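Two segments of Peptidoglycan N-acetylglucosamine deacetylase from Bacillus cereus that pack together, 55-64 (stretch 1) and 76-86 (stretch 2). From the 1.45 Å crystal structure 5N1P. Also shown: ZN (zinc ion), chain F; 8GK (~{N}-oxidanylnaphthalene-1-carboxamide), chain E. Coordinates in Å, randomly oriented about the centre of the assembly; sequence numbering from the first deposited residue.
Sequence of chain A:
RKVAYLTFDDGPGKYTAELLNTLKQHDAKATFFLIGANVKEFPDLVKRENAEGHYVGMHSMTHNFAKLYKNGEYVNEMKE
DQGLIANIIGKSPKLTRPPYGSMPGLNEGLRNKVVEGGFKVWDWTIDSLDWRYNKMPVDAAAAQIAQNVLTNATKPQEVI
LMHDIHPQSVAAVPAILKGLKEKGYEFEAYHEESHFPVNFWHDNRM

Stretch 1 (55-64) YVGMHSMTHN
Stretch 2 (76-86) NEMKEDQGLIA

Two helix carboxylates grip the backbone of a metal-binding loop: Glu77 and Asp81, one turn apart, accept four main-chain NH groups from consecutive residues His59 to Thr62. The CA-to-CB bond of Glu77 (chi1 m, chi2 t) points toward stretch 1; its OE1 receives Met61 N and Thr62 N, both at 2.8 Å, while its OE2 takes the hydroxyl Thr62 OG1 at 2.7 Å (Thr62 chi1 p). Asp81 (chi1 t) offers OD2 to His59 N at 3.3 Å and, weakly, to Ser60 N at 3.4 Å. These acidic side chains are buried, and the amides supply polar partners there.

Stretch 1 is a strand at 55-58, then a loop; stretch 2 is helical throughout, with i to i-4 hydrogen bonds of 2.8-3.2 Å from Glu80 N to Asn76 O through Ala86 N to Gln82 O. Strand and helix axes approach to 8.2 Å, their directions 143° apart. CA atoms of Val56 and Ile85 lie 8.1 Å apart, but those of Ser60 and Met78 only 5.0 Å. Ser60 has phi/psi 90/-180 and its CA-to-CB bond points away; OG (chi1 p) donates to His59 O at 2.6 Å and accepts His63 N at 3.0 Å, bracing the turn.

Flexible methionines, with Val56, Leu84 and Ile85, make the apolar part of the contact. Met58 (m, p, p) is buried, its CB 3.6 Å from Met78 SD and its CG 4.0 Å from Ile85 CD1; Val56 CG1 meets Ile85 CG2 at 4.0 Å. Met61 (m, m, m) runs along the helix, its CE reaching Leu84 CD1 at 3.7 Å.

The CA-to-CB bonds of His59 (chi1 t) and His63 (chi1 t, phi/psi 53/34) point away from the helix, and NE2 of each binds ZN at 2.1 Å. The hydroxamate adds 8GK O14 and O12, 2.1 and 2.5 Å from ZN, and a water and one atom from elsewhere in the structure also bind the metal.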

# COMPACT_ATOMS: atom_id res chain seq x y z
N TYR A 55 -3.75 5.04 -6.65
CA TYR A 55 -4.05 3.67 -7.03
C TYR A 55 -4.70 2.93 -5.86
O TYR A 55 -4.21 2.98 -4.75
CB TYR A 55 -2.79 2.93 -7.46
CG TYR A 55 -3.12 1.56 -7.99
CD1 TYR A 55 -3.15 0.46 -7.15
CD2 TYR A 55 -3.43 1.38 -9.33
CE1 TYR A 55 -3.48 -0.81 -7.63
CE2 TYR A 55 -3.76 0.11 -9.83
CZ TYR A 55 -3.76 -0.96 -8.97
OH TYR A 55 -4.08 -2.22 -9.45
N VAL A 56 -5.82 2.26 -6.14
CA VAL A 56 -6.48 1.43 -5.15
C VAL A 56 -6.31 -0.05 -5.49
O VAL A 56 -6.75 -0.51 -6.54
CB VAL A 56 -7.98 1.74 -5.05
CG1 VAL A 56 -8.63 0.79 -4.09
CG2 VAL A 56 -8.18 3.20 -4.63
N GLY A 57 -5.64 -0.78 -4.61
CA GLY A 57 -5.42 -2.21 -4.78
C GLY A 57 -5.89 -3.00 -3.58
O GLY A 57 -6.53 -2.46 -2.68
N MET A 58 -5.56 -4.29 -3.57
CA MET A 58 -6.14 -5.23 -2.61
C MET A 58 -5.16 -5.67 -1.53
O MET A 58 -3.99 -5.92 -1.82
CB MET A 58 -6.66 -6.48 -3.33
CG MET A 58 -7.95 -6.26 -4.12
SD MET A 58 -7.71 -5.50 -5.73
CE MET A 58 -6.63 -6.71 -6.49
N HIS A 59 -5.66 -5.83 -0.31
CA HIS A 59 -4.84 -6.30 0.82
C HIS A 59 -5.52 -7.46 1.56
O HIS A 59 -5.19 -7.72 2.71
CB HIS A 59 -4.57 -5.15 1.80
CG HIS A 59 -3.45 -5.40 2.77
ND1 HIS A 59 -2.26 -6.00 2.42
CD2 HIS A 59 -3.34 -5.08 4.08
CE1 HIS A 59 -1.46 -6.04 3.48
NE2 HIS A 59 -2.09 -5.49 4.50
N SER A 60 -6.45 -8.12 0.87
CA SER A 60 -7.15 -9.35 1.28
C SER A 60 -8.44 -9.06 2.06
O SER A 60 -8.84 -7.91 2.25
CB SER A 60 -6.25 -10.29 2.10
OG SER A 60 -6.27 -9.98 3.49
N MET A 61 -9.12 -10.14 2.46
CA MET A 61 -10.37 -10.05 3.21
C MET A 61 -10.15 -10.24 4.70
O MET A 61 -10.70 -9.51 5.53
CB MET A 61 -11.36 -11.12 2.72
CG MET A 61 -11.83 -10.96 1.29
SD MET A 61 -12.69 -9.41 0.91
CE MET A 61 -14.04 -9.43 2.08
N THR A 62 -9.35 -11.24 5.05
CA THR A 62 -9.19 -11.66 6.43
C THR A 62 -7.89 -11.18 7.07
O THR A 62 -7.78 -11.15 8.30
CB THR A 62 -9.23 -13.19 6.56
OG1 THR A 62 -8.07 -13.76 5.92
CG2 THR A 62 -10.49 -13.74 5.91
N HIS A 63 -6.90 -10.88 6.25
CA HIS A 63 -5.56 -10.55 6.74
C HIS A 63 -5.05 -11.65 7.67
O HIS A 63 -4.33 -11.38 8.64
CB HIS A 63 -5.57 -9.18 7.45
CG HIS A 63 -4.24 -8.48 7.46
ND1 HIS A 63 -3.19 -8.87 8.27
CD2 HIS A 63 -3.81 -7.39 6.78
CE1 HIS A 63 -2.17 -8.06 8.07
NE2 HIS A 63 -2.52 -7.15 7.18
N ASN A 64 -5.43 -12.88 7.37
CA ASN A 64 -5.11 -14.03 8.22
C ASN A 64 -4.01 -14.88 7.56
O ASN A 64 -4.24 -15.49 6.53
CB ASN A 64 -6.37 -14.87 8.46
CG ASN A 64 -6.13 -16.04 9.41
OD1 ASN A 64 -5.34 -16.94 9.11
ND2 ASN A 64 -6.83 -16.04 10.54
N ASN A 76 -8.09 -16.40 -3.85
CA ASN A 76 -9.54 -16.29 -3.63
C ASN A 76 -9.89 -15.00 -2.88
O ASN A 76 -10.84 -14.29 -3.26
CB ASN A 76 -10.07 -17.51 -2.87
CG ASN A 76 -9.99 -18.78 -3.69
OD1 ASN A 76 -10.02 -18.73 -4.92
ND2 ASN A 76 -9.89 -19.92 -3.02
N GLU A 77 -9.15 -14.69 -1.82
CA GLU A 77 -9.43 -13.48 -1.06
C GLU A 77 -9.18 -12.23 -1.87
O GLU A 77 -9.92 -11.26 -1.77
CB GLU A 77 -8.59 -13.42 0.21
CG GLU A 77 -9.04 -14.43 1.26
CD GLU A 77 -8.62 -14.02 2.67
OE1 GLU A 77 -8.37 -12.82 2.90
OE2 GLU A 77 -8.58 -14.90 3.56
N MET A 78 -8.10 -12.22 -2.64
CA MET A 78 -7.80 -11.04 -3.43
C MET A 78 -8.87 -10.81 -4.50
O MET A 78 -9.23 -9.66 -4.76
CB MET A 78 -6.41 -11.13 -4.06
CG MET A 78 -5.29 -11.08 -3.02
SD MET A 78 -5.36 -9.58 -2.01
CE MET A 78 -3.97 -9.84 -0.93
N LYS A 79 -9.40 -11.89 -5.08
CA LYS A 79 -10.46 -11.80 -6.07
C LYS A 79 -11.74 -11.27 -5.43
O LYS A 79 -12.45 -10.46 -6.03
CB LYS A 79 -10.72 -13.17 -6.73
CG LYS A 79 -11.47 -13.06 -8.06
CD LYS A 79 -11.54 -14.39 -8.78
CE LYS A 79 -12.45 -14.31 -10.01
NZ LYS A 79 -12.56 -15.61 -10.72
N GLU A 80 -12.03 -11.69 -4.21
CA GLU A 80 -13.24 -11.22 -3.53
C GLU A 80 -13.13 -9.72 -3.25
O GLU A 80 -14.09 -8.96 -3.45
CB GLU A 80 -13.49 -11.99 -2.23
CG GLU A 80 -14.75 -11.55 -1.53
CD GLU A 80 -15.06 -12.35 -0.27
OE1 GLU A 80 -14.36 -13.35 -0.00
OE2 GLU A 80 -16.00 -11.97 0.44
N ASP A 81 -11.96 -9.30 -2.79
CA ASP A 81 -11.68 -7.91 -2.46
C ASP A 81 -11.74 -7.06 -3.74
O ASP A 81 -12.32 -5.96 -3.76
CB ASP A 81 -10.30 -7.84 -1.79
CG ASP A 81 -10.07 -6.57 -0.99
OD1 ASP A 81 -11.01 -5.81 -0.67
OD2 ASP A 81 -8.88 -6.34 -0.66
N GLN A 82 -11.18 -7.61 -4.81
CA GLN A 82 -11.23 -6.96 -6.12
C GLN A 82 -12.66 -6.62 -6.53
O GLN A 82 -12.94 -5.51 -6.99
CB GLN A 82 -10.57 -7.87 -7.15
CG GLN A 82 -10.52 -7.31 -8.55
CD GLN A 82 -10.12 -8.36 -9.54
OE1 GLN A 82 -10.81 -9.38 -9.69
NE2 GLN A 82 -9.00 -8.15 -10.23
N GLY A 83 -13.56 -7.57 -6.33
CA GLY A 83 -14.96 -7.38 -6.70
C GLY A 83 -15.63 -6.29 -5.88
O GLY A 83 -16.43 -5.52 -6.40
N LEU A 84 -15.32 -6.24 -4.58
CA LEU A 84 -15.87 -5.20 -3.71
C LEU A 84 -15.43 -3.81 -4.16
O LEU A 84 -16.23 -2.87 -4.19
CB LEU A 84 -15.42 -5.43 -2.26
CG LEU A 84 -16.04 -6.65 -1.58
CD1 LEU A 84 -15.41 -6.86 -0.20
CD2 LEU A 84 -17.55 -6.49 -1.48
N ILE A 85 -14.15 -3.68 -4.50
CA ILE A 85 -13.65 -2.41 -4.99
C ILE A 85 -14.30 -2.05 -6.33
O ILE A 85 -14.73 -0.90 -6.53
CB ILE A 85 -12.12 -2.47 -5.10
CG1 ILE A 85 -11.52 -2.55 -3.70
CG2 ILE A 85 -11.58 -1.22 -5.81
CD1 ILE A 85 -10.05 -2.94 -3.68
N ALA A 86 -14.40 -3.03 -7.24
CA ALA A 86 -14.97 -2.80 -8.56
C ALA A 86 -16.41 -2.34 -8.49
O ALA A 86 -16.88 -1.58 -9.34
CB ALA A 86 -14.85 -4.05 -9.41
ZN ZN F . -1.56 -5.34 6.56
C1 8GK E . 1.41 -5.91 6.43
C2 8GK E . 2.60 -6.46 7.14
C3 8GK E . 2.46 -6.85 8.46
C4 8GK E . 3.55 -7.39 9.14
C5 8GK E . 4.78 -7.54 8.49
C6 8GK E . 4.91 -7.15 7.17
C7 8GK E . 3.82 -6.61 6.49
C8 8GK E . 3.40 -7.77 10.47
C9 8GK E . 2.17 -7.62 11.12
C10 8GK E . 1.09 -7.08 10.44
C11 8GK E . 1.24 -6.70 9.11
O12 8GK E . 0.50 -6.68 6.22
N13 8GK E . 1.33 -4.62 6.09
O14 8GK E . 0.06 -4.04 6.12
O HOH W 1 -0.90 -4.72 8.67